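Long-range contacts in methylmalonyl-CoA carboxyltransferase 12S subunit (Propionibacterium freudenreichii, PDB 1ON9), which catalyses transfer of the carboxyl group of methylmalonyl-CoA to the biotin of the 1.3S subunit, forming propanoyl-CoA, as the homohexameric core of transcarboxylase: residues E[171-176]-E[191-196]; E[234-239]-E[304-309]; E[433-438]-E[473-478]. All blocks are in the same frame, centred on the assembly; numbering follows the deposited sequence.

Interaction 1: E[171-176]-E[191-196]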
loop_
_atom_site.group_PDB
_atom_site.type_symbol
_atom_site.label_atom_id
_atom_site.label_comp_id
_atom_site.label_asym_id
_atom_site.label_seq_id
_atom_site.Cartn_x
_atom_site.Cartn_y
_atom_site.Cartn_z
ATOM N N ILE E 171 -29.225 1.478 -7.379
ATOM C CA ILE E 171 -30.601 1.039 -7.319
ATOM C C ILE E 171 -31.276 1.435 -8.610
ATOM O O ILE E 171 -31.259 2.603 -9.006
ATOM C CB ILE E 171 -31.335 1.683 -6.114
ATOM C CG1 ILE E 171 -30.738 1.149 -4.814
ATOM C CG2 ILE E 171 -32.831 1.333 -6.144
ATOM C CD1 ILE E 171 -31.200 1.887 -3.555
ATOM N N ALA E 172 -31.871 0.457 -9.276
ATOM C CA ALA E 172 -32.552 0.740 -10.523
ATOM C C ALA E 172 -34.045 0.650 -10.264
ATOM O O ALA E 172 -34.512 -0.287 -9.614
ATOM C CB ALA E 172 -32.146 -0.279 -11.595
ATOM N N ILE E 173 -34.787 1.645 -10.731
ATOM C CA ILE E 173 -36.236 1.617 -10.589
ATOM C C ILE E 173 -36.760 1.658 -12.012
ATOM O O ILE E 173 -36.638 2.668 -12.711
ATOM C CB ILE E 173 -36.809 2.828 -9.814
ATOM C CG1 ILE E 173 -36.242 2.867 -8.388
ATOM C CG2 ILE E 173 -38.332 2.702 -9.732
ATOM C CD1 ILE E 173 -35.296 4.013 -8.155
ATOM N N ILE E 174 -37.313 0.537 -12.451
ATOM C CA ILE E 174 -37.839 0.443 -13.800
ATOM C C ILE E 174 -39.302 0.801 -13.627
ATOM O O ILE E 174 -40.076 0.066 -12.994
ATOM C CB ILE E 174 -37.629 -0.984 -14.370
ATOM C CG1 ILE E 174 -36.134 -1.338 -14.255
ATOM C CG2 ILE E 174 -38.079 -1.036 -15.841
ATOM C CD1 ILE E 174 -35.743 -2.641 -14.847
ATOM N N ALA E 175 -39.667 1.955 -14.173
ATOM C CA ALA E 175 -41.023 2.470 -14.019
ATOM C C ALA E 175 -41.681 2.772 -15.354
ATOM O O ALA E 175 -42.578 3.619 -15.449
ATOM C CB ALA E 175 -40.984 3.724 -13.149
ATOM N N GLY E 176 -41.215 2.070 -16.380
ATOM C CA GLY E 176 -41.745 2.237 -17.716
ATOM C C GLY E 176 -41.057 1.197 -18.582
ATOM O O GLY E 176 -40.493 0.231 -18.058
ATOM N N PHE E 191 -29.859 -3.540 -7.199
ATOM C CA PHE E 191 -31.240 -3.892 -6.985
ATOM C C PHE E 191 -32.149 -3.306 -8.013
ATOM O O PHE E 191 -32.038 -2.131 -8.352
ATOM C CB PHE E 191 -31.719 -3.424 -5.618
ATOM C CG PHE E 191 -30.981 -4.041 -4.488
ATOM C CD1 PHE E 191 -29.871 -3.411 -3.939
ATOM C CD2 PHE E 191 -31.367 -5.278 -3.993
ATOM C CE1 PHE E 191 -29.146 -4.017 -2.897
ATOM C CE2 PHE E 191 -30.650 -5.887 -2.965
ATOM C CZ PHE E 191 -29.539 -5.253 -2.419
ATOM N N ILE E 192 -33.045 -4.137 -8.523
ATOM C CA ILE E 192 -34.019 -3.641 -9.465
ATOM C C ILE E 192 -35.400 -3.639 -8.823
ATOM O O ILE E 192 -35.903 -4.686 -8.413
ATOM C CB ILE E 192 -34.123 -4.496 -10.732
ATOM C CG1 ILE E 192 -32.785 -4.495 -11.485
ATOM C CG2 ILE E 192 -35.265 -3.931 -11.611
ATOM C CD1 ILE E 192 -32.733 -5.464 -12.662
ATOM N N ILE E 193 -35.995 -2.457 -8.727
ATOM C CA ILE E 193 -37.353 -2.321 -8.199
ATOM C C ILE E 193 -38.136 -2.050 -9.474
ATOM O O ILE E 193 -37.868 -1.066 -10.171
ATOM C CB ILE E 193 -37.510 -1.094 -7.295
ATOM C CG1 ILE E 193 -36.613 -1.222 -6.078
ATOM C CG2 ILE E 193 -38.973 -0.954 -6.871
ATOM C CD1 ILE E 193 -36.416 0.075 -5.386
ATOM N N MET E 194 -39.105 -2.902 -9.775
ATOM C CA MET E 194 -39.856 -2.758 -11.003
ATOM C C MET E 194 -41.341 -2.552 -10.738
ATOM O O MET E 194 -41.951 -3.331 -10.006
ATOM C CB MET E 194 -39.635 -4.012 -11.845
ATOM C CG MET E 194 -40.030 -3.872 -13.268
ATOM S SD MET E 194 -39.608 -5.349 -14.196
ATOM C CE MET E 194 -40.614 -4.992 -15.707
ATOM N N THR E 195 -41.932 -1.517 -11.333
ATOM C CA THR E 195 -43.353 -1.287 -11.092
ATOM C C THR E 195 -44.174 -2.167 -12.006
ATOM O O THR E 195 -43.672 -2.680 -13.014
ATOM C CB THR E 195 -43.776 0.157 -11.353
ATOM O OG1 THR E 195 -43.772 0.410 -12.765
ATOM C CG2 THR E 195 -42.866 1.114 -10.639
ATOM N N LYS E 196 -45.444 -2.338 -11.656
ATOM C CA LYS E 196 -46.328 -3.151 -12.467
ATOM C C LYS E 196 -46.705 -2.449 -13.768
ATOM O O LYS E 196 -47.423 -3.007 -14.585
ATOM C CB LYS E 196 -47.582 -3.535 -11.677
ATOM C CG LYS E 196 -47.276 -4.596 -10.626
ATOM C CD LYS E 196 -48.521 -5.139 -9.941
ATOM C CE LYS E 196 -48.118 -6.243 -8.961
ATOM N NZ LYS E 196 -49.260 -6.782 -8.188
HETATM O O HOH W 1 -44.263 3.073 -13.295
#

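Interaction 2: E[234-239]-E[304-309]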
loop_
_atom_site.group_PDB
_atom_site.type_symbol
_atom_site.label_atom_id
_atom_site.label_comp_id
_atom_site.label_asym_id
_atom_site.label_seq_id
_atom_site.Cartn_x
_atom_site.Cartn_y
_atom_site.Cartn_z
ATOM N N ILE E 234 -35.241 -9.445 -11.087
ATOM C CA ILE E 234 -35.480 -8.300 -10.225
ATOM C C ILE E 234 -35.603 -8.605 -8.750
ATOM O O ILE E 234 -35.782 -9.757 -8.331
ATOM C CB ILE E 234 -36.722 -7.516 -10.676
ATOM C CG1 ILE E 234 -37.982 -8.377 -10.493
ATOM C CG2 ILE E 234 -36.562 -7.086 -12.149
ATOM C CD1 ILE E 234 -39.262 -7.574 -10.693
ATOM N N HIS E 235 -35.538 -7.547 -7.961
ATOM C CA HIS E 235 -35.540 -7.704 -6.524
ATOM C C HIS E 235 -36.777 -7.276 -5.782
ATOM O O HIS E 235 -37.021 -7.749 -4.671
ATOM C CB HIS E 235 -34.312 -6.985 -5.976
ATOM C CG HIS E 235 -33.042 -7.416 -6.638
ATOM N ND1 HIS E 235 -32.674 -6.983 -7.895
ATOM C CD2 HIS E 235 -32.081 -8.286 -6.243
ATOM C CE1 HIS E 235 -31.541 -7.566 -8.246
ATOM N NE2 HIS E 235 -31.159 -8.362 -7.262
ATOM N N PHE E 236 -37.555 -6.387 -6.384
ATOM C CA PHE E 236 -38.771 -5.914 -5.748
ATOM C C PHE E 236 -39.812 -5.595 -6.799
ATOM O O PHE E 236 -39.484 -5.033 -7.845
ATOM C CB PHE E 236 -38.510 -4.622 -4.953
ATOM C CG PHE E 236 -37.459 -4.756 -3.903
ATOM C CD1 PHE E 236 -36.136 -4.443 -4.184
ATOM C CD2 PHE E 236 -37.790 -5.220 -2.634
ATOM C CE1 PHE E 236 -35.139 -4.591 -3.208
ATOM C CE2 PHE E 236 -36.809 -5.373 -1.650
ATOM C CZ PHE E 236 -35.476 -5.056 -1.945
ATOM N N VAL E 237 -41.063 -5.942 -6.515
ATOM C CA VAL E 237 -42.147 -5.611 -7.423
ATOM C C VAL E 237 -42.906 -4.507 -6.711
ATOM O O VAL E 237 -43.266 -4.653 -5.546
ATOM C CB VAL E 237 -43.113 -6.798 -7.669
ATOM C CG1 VAL E 237 -44.357 -6.304 -8.399
ATOM C CG2 VAL E 237 -42.432 -7.866 -8.510
ATOM N N ALA E 238 -43.136 -3.400 -7.405
ATOM C CA ALA E 238 -43.851 -2.271 -6.825
ATOM C C ALA E 238 -45.162 -2.066 -7.559
ATOM O O ALA E 238 -45.214 -2.161 -8.791
ATOM C CB ALA E 238 -42.994 -0.992 -6.931
ATOM N N GLU E 239 -46.223 -1.784 -6.814
ATOM C CA GLU E 239 -47.514 -1.551 -7.450
ATOM C C GLU E 239 -47.418 -0.405 -8.437
ATOM O O GLU E 239 -47.854 -0.518 -9.584
ATOM C CB GLU E 239 -48.596 -1.222 -6.413
ATOM C CG GLU E 239 -49.216 -2.453 -5.791
ATOM C CD GLU E 239 -49.814 -3.396 -6.827
ATOM O OE1 GLU E 239 -49.671 -4.624 -6.653
ATOM O OE2 GLU E 239 -50.427 -2.915 -7.806
ATOM N N ASP E 304 -39.291 -6.051 11.953
ATOM C CA ASP E 304 -39.179 -5.426 10.637
ATOM C C ASP E 304 -38.106 -6.008 9.714
ATOM O O ASP E 304 -36.960 -6.193 10.098
ATOM C CB ASP E 304 -38.936 -3.922 10.808
ATOM C CG ASP E 304 -38.894 -3.179 9.492
ATOM O OD1 ASP E 304 -37.800 -2.716 9.089
ATOM O OD2 ASP E 304 -39.954 -3.053 8.855
ATOM N N TYR E 305 -38.495 -6.309 8.485
ATOM C CA TYR E 305 -37.546 -6.814 7.515
ATOM C C TYR E 305 -38.067 -6.448 6.135
ATOM O O TYR E 305 -39.273 -6.255 5.946
ATOM C CB TYR E 305 -37.327 -8.337 7.661
ATOM C CG TYR E 305 -38.551 -9.208 7.493
ATOM C CD1 TYR E 305 -39.336 -9.564 8.589
ATOM C CD2 TYR E 305 -38.926 -9.670 6.232
ATOM C CE1 TYR E 305 -40.473 -10.367 8.426
ATOM C CE2 TYR E 305 -40.052 -10.465 6.055
ATOM C CZ TYR E 305 -40.818 -10.811 7.152
ATOM O OH TYR E 305 -41.905 -11.630 6.971
ATOM N N LEU E 306 -37.136 -6.290 5.203
ATOM C CA LEU E 306 -37.429 -5.940 3.818
ATOM C C LEU E 306 -36.958 -7.162 3.043
ATOM O O LEU E 306 -35.757 -7.367 2.883
ATOM C CB LEU E 306 -36.594 -4.729 3.405
ATOM C CG LEU E 306 -37.055 -3.838 2.248
ATOM C CD1 LEU E 306 -35.868 -3.509 1.385
ATOM C CD2 LEU E 306 -38.149 -4.487 1.439
ATOM N N GLU E 307 -37.893 -7.981 2.582
ATOM C CA GLU E 307 -37.518 -9.189 1.870
ATOM C C GLU E 307 -37.072 -8.862 0.450
ATOM O O GLU E 307 -37.720 -8.077 -0.242
ATOM C CB GLU E 307 -38.683 -10.175 1.840
ATOM C CG GLU E 307 -38.195 -11.585 1.650
ATOM C CD GLU E 307 -39.274 -12.634 1.679
ATOM O OE1 GLU E 307 -40.374 -12.386 2.227
ATOM O OE2 GLU E 307 -38.996 -13.732 1.160
ATOM N N VAL E 308 -35.948 -9.450 0.044
ATOM C CA VAL E 308 -35.395 -9.244 -1.294
ATOM C C VAL E 308 -35.804 -10.466 -2.124
ATOM O O VAL E 308 -35.769 -11.593 -1.620
ATOM C CB VAL E 308 -33.849 -9.105 -1.229
ATOM C CG1 VAL E 308 -33.275 -8.899 -2.620
ATOM C CG2 VAL E 308 -33.484 -7.916 -0.332
ATOM N N LYS E 309 -36.204 -10.233 -3.376
ATOM C CA LYS E 309 -36.657 -11.304 -4.267
ATOM C C LYS E 309 -37.676 -12.161 -3.542
ATOM O O LYS E 309 -37.634 -13.392 -3.596
ATOM C CB LYS E 309 -35.471 -12.154 -4.749
ATOM C CG LYS E 309 -34.748 -11.478 -5.899
ATOM C CD LYS E 309 -33.605 -12.278 -6.495
ATOM C CE LYS E 309 -33.087 -11.533 -7.734
ATOM N NZ LYS E 309 -31.908 -12.191 -8.362
HETATM O O HOH W 2 -39.019 -8.513 -2.981
#

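Interaction 3: E[433-438]-E[473-478]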
loop_
_atom_site.group_PDB
_atom_site.type_symbol
_atom_site.label_atom_id
_atom_site.label_comp_id
_atom_site.label_asym_id
_atom_site.label_seq_id
_atom_site.Cartn_x
_atom_site.Cartn_y
_atom_site.Cartn_z
ATOM N N SER E 433 -33.114 -28.757 18.224
ATOM C CA SER E 433 -33.668 -29.519 17.110
ATOM C C SER E 433 -32.729 -29.592 15.897
ATOM O O SER E 433 -33.063 -30.174 14.864
ATOM C CB SER E 433 -34.981 -28.880 16.691
ATOM O OG SER E 433 -34.841 -27.465 16.698
ATOM N N ALA E 434 -31.555 -29.002 16.023
ATOM C CA ALA E 434 -30.606 -29.016 14.921
ATOM C C ALA E 434 -30.163 -30.436 14.591
ATOM O O ALA E 434 -29.861 -31.233 15.487
ATOM C CB ALA E 434 -29.395 -28.163 15.262
ATOM N N GLU E 435 -30.124 -30.740 13.300
ATOM C CA GLU E 435 -29.694 -32.044 12.857
ATOM C C GLU E 435 -28.684 -31.905 11.721
ATOM O O GLU E 435 -29.013 -32.098 10.555
ATOM C CB GLU E 435 -30.886 -32.877 12.403
ATOM C CG GLU E 435 -30.557 -34.353 12.327
ATOM C CD GLU E 435 -31.761 -35.211 12.001
ATOM O OE1 GLU E 435 -31.700 -36.428 12.258
ATOM O OE2 GLU E 435 -32.759 -34.672 11.480
ATOM N N ILE E 436 -27.465 -31.534 12.088
ATOM C CA ILE E 436 -26.359 -31.391 11.150
ATOM C C ILE E 436 -25.939 -32.819 10.870
ATOM O O ILE E 436 -25.668 -33.575 11.795
ATOM C CB ILE E 436 -25.209 -30.626 11.812
ATOM C CG1 ILE E 436 -25.677 -29.203 12.106
ATOM C CG2 ILE E 436 -23.957 -30.655 10.925
ATOM C CD1 ILE E 436 -24.905 -28.525 13.215
ATOM N N ALA E 437 -25.879 -33.196 9.598
ATOM C CA ALA E 437 -25.541 -34.569 9.269
ATOM C C ALA E 437 -24.988 -34.716 7.880
ATOM O O ALA E 437 -25.373 -33.979 6.976
ATOM C CB ALA E 437 -26.780 -35.432 9.385
ATOM N N VAL E 438 -24.094 -35.682 7.710
ATOM C CA VAL E 438 -23.552 -35.942 6.390
ATOM C C VAL E 438 -24.633 -36.756 5.693
ATOM O O VAL E 438 -24.715 -36.784 4.466
ATOM C CB VAL E 438 -22.223 -36.765 6.436
ATOM C CG1 VAL E 438 -22.493 -38.216 6.809
ATOM C CG2 VAL E 438 -21.537 -36.696 5.086
ATOM N N ALA E 473 -24.717 -40.979 17.656
ATOM C CA ALA E 473 -23.279 -40.794 17.518
ATOM C C ALA E 473 -22.878 -39.602 16.633
ATOM O O ALA E 473 -21.766 -39.099 16.742
ATOM C CB ALA E 473 -22.640 -42.082 16.971
ATOM N N PHE E 474 -23.779 -39.135 15.775
ATOM C CA PHE E 474 -23.431 -38.053 14.860
ATOM C C PHE E 474 -24.415 -36.918 14.662
ATOM O O PHE E 474 -24.025 -35.751 14.572
ATOM C CB PHE E 474 -23.179 -38.617 13.452
ATOM C CG PHE E 474 -21.902 -39.397 13.307
ATOM C CD1 PHE E 474 -20.683 -38.851 13.708
ATOM C CD2 PHE E 474 -21.911 -40.655 12.700
ATOM C CE1 PHE E 474 -19.488 -39.544 13.503
ATOM C CE2 PHE E 474 -20.725 -41.359 12.491
ATOM C CZ PHE E 474 -19.510 -40.801 12.893
ATOM N N ASN E 475 -25.688 -37.273 14.581
ATOM C CA ASN E 475 -26.719 -36.323 14.221
ATOM C C ASN E 475 -27.466 -35.502 15.237
ATOM O O ASN E 475 -28.544 -34.983 14.931
ATOM C CB ASN E 475 -27.712 -37.044 13.301
ATOM C CG ASN E 475 -27.051 -37.539 12.027
ATOM O OD1 ASN E 475 -25.850 -37.343 11.837
ATOM N ND2 ASN E 475 -27.823 -38.182 11.150
ATOM N N THR E 476 -26.910 -35.360 16.432
ATOM C CA THR E 476 -27.564 -34.549 17.451
ATOM C C THR E 476 -26.763 -33.264 17.619
ATOM O O THR E 476 -25.579 -33.218 17.301
ATOM C CB THR E 476 -27.612 -35.246 18.830
ATOM O OG1 THR E 476 -26.284 -35.337 19.355
ATOM C CG2 THR E 476 -28.217 -36.655 18.712
ATOM N N PRO E 477 -27.408 -32.209 18.125
ATOM C CA PRO E 477 -26.776 -30.906 18.351
ATOM C C PRO E 477 -25.575 -31.078 19.272
ATOM O O PRO E 477 -24.632 -30.295 19.237
ATOM C CB PRO E 477 -27.868 -30.099 19.049
ATOM C CG PRO E 477 -29.127 -30.749 18.643
ATOM C CD PRO E 477 -28.803 -32.212 18.609
ATOM N N TYR E 478 -25.628 -32.112 20.106
ATOM C CA TYR E 478 -24.548 -32.364 21.047
ATOM C C TYR E 478 -23.271 -32.893 20.418
ATOM O O TYR E 478 -22.186 -32.574 20.882
ATOM C CB TYR E 478 -25.029 -33.301 22.161
ATOM C CG TYR E 478 -26.134 -32.674 22.970
ATOM C CD1 TYR E 478 -27.478 -32.902 22.657
ATOM C CD2 TYR E 478 -25.840 -31.775 23.993
ATOM C CE1 TYR E 478 -28.496 -32.241 23.341
ATOM C CE2 TYR E 478 -26.851 -31.109 24.683
ATOM C CZ TYR E 478 -28.175 -31.343 24.353
ATOM O OH TYR E 478 -29.165 -30.663 25.029
HETATM O O HOH W 3 -30.683 -34.513 16.165
HETATM O O HOH W 4 -30.600 -38.542 11.117
HETATM O O HOH W 5 -24.889 -33.053 14.444
HETATM O O HOH W 6 -23.837 -37.575 9.926
#

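Interaction 1: E[171-176]-E[191-196]
A172 pairs with I192 in a parallel strand ladder, and its backbone bonds to residues on both sides of I192. A172 N donates to F191 O at 2.8 Å. I193 N donates to A172 O, also at 2.8 Å. The ladder continues with I174 N to I193 O at 2.8 Å and T195 N to I174 O at 3.0 Å. CA-H...O contacts accompany these bonds.

The side chains pack in two groups. On one face, CG1 of I193 is anti to its carbonyl carbon (chi1 -63°). Its CD1 then rests on CG2 of I171 at 3.9 Å and also touches CG1 of I173. F191 shares this face, and its ring stacks edge-to-face with H235. On the other face, I174 lays CD1 on CG2 of I192 at 3.5 Å. CB of I174 also meets CG of M194.

Past the ladder, a water lies 2.8 Å from A175 O and 2.8 Å from T195 OG1.

The strands are interior neighbours in the mixed sheet of the N-terminal, crotonase-like half, between strands 133-139 and 236-238. The backbone bonds satisfy buried amides and carbonyls, while apolar side chains, mostly isoleucine and alanine, pack on both faces of the pair.

Interaction 2: E[234-239]-E[304-309]
H235 O is gripped by two donors. K309 N reaches it at 2.9 Å, and a water donates to it at 2.7 Å. The same water donates to E307 O at 3.1 Å, which adds a second link between the two backbones.

The lysine side chain lies alongside the histidine. Its extended chain passes I234 O, with CG of K309 3.2 Å from that oxygen. CE then sits over one face of the H235 ring, 4.0 Å from the centroid and 26° off the normal, a CH-pi contact. V308 CG1 touches the edge of the ring in its plane, 3.9 Å from H235 CD2. Both polar ends have partners beyond the two segments. K309 NZ forms a salt bridge with E352 OE1 and bonds to G232 O. H235 NE2 bonds to the same E352 oxygen, and H235 ND1 to I192 N. E352 therefore ties the lysine and the histidine together.

F236 carries the apolar part. With CG anti to the carbonyl carbon (chi1 -58°), the end of the ring comes close to segment 304-309. CE2 of F236 meets CD2 of L306 at 3.5 Å, the side chains crossing at about a right angle. CZ of F236 meets CG2 of V308 at 3.8 Å.

The contact joins the edge strands of two sheets, one in each crotonase-like half of the chain. Strands 236-238 and 305-308 run 105° apart. Strand 191-195 flanks the first and strand 316-323 the second. Helix 241-253 packs on F236 and L306, and helix 344-359 supplies E352.

Interaction 3: E[433-438]-E[473-478]
A434 meets P477 at the start of the contact. A434 O lies 3.3 Å from CG of P477, and the alanine methyl also touches this ring carbon. T476, just before P477, is the N-cap of helix 477-482, and its OG1 bonds weakly to V479 N.

E435 comes next. Its CG is anti to the backbone N (chi1 -163°) and the chain beyond is extended. The side chain crosses N475 obliquely, with CG close to N475 O. The carboxylate and the N475 amide are turned 80° against each other and share a water. This water donates to E435 OE1 at 2.6 Å and accepts from N475 ND2 at 2.8 Å. OE1 also bonds to Q471 NE2, and N475 ND2 to M439 O, so both groups have a second partner.

I436 turns its side chain to A410 and to L151 of a second subunit. Its backbone O is 2.8 Å from a water that lies equally 2.8 Å from F474 O.

A437 puts its methyl over the face of the N475 amide, with CB 3.2 Å from OD1. The methyl packs directly on this flat group.

V438 closes the walk through another water. V438 N donates to it at 2.9 Å, and the water donates to N475 OD1 at 2.8 Å.

The segments join short strand 435-437 to the turn between helices 459-474 and 477-482. P477 and Y478 pack on a third subunit, so the turn also lies at a subunit interface. Water carries the polar links between the segments, and direct contact is by van der Waals packing. N475 is the hub, since its amide serves two of the waters and receives the A437 methyl.

How the interactions relate
Along the chain the three contacts come in series, and none nests in or crosses another. Interaction 1 closes first, after a short excursion through strand 177-179 and helix 184-188 of the N-terminal half. Interaction 2 opens beyond it and closes a longer loop, partly helical and without strand, that ends on the outermost strand of the second sheet. The two touch, because strands 191-195 and 236-238 are neighbours in one sheet; a salt bridge from K196 to E239 adds to this. Interaction 3 closes a helical loop in the C-terminal half. It lies about 34 Å from interaction 2, centre to centre, and ties a peripheral strand to helices near two other subunits.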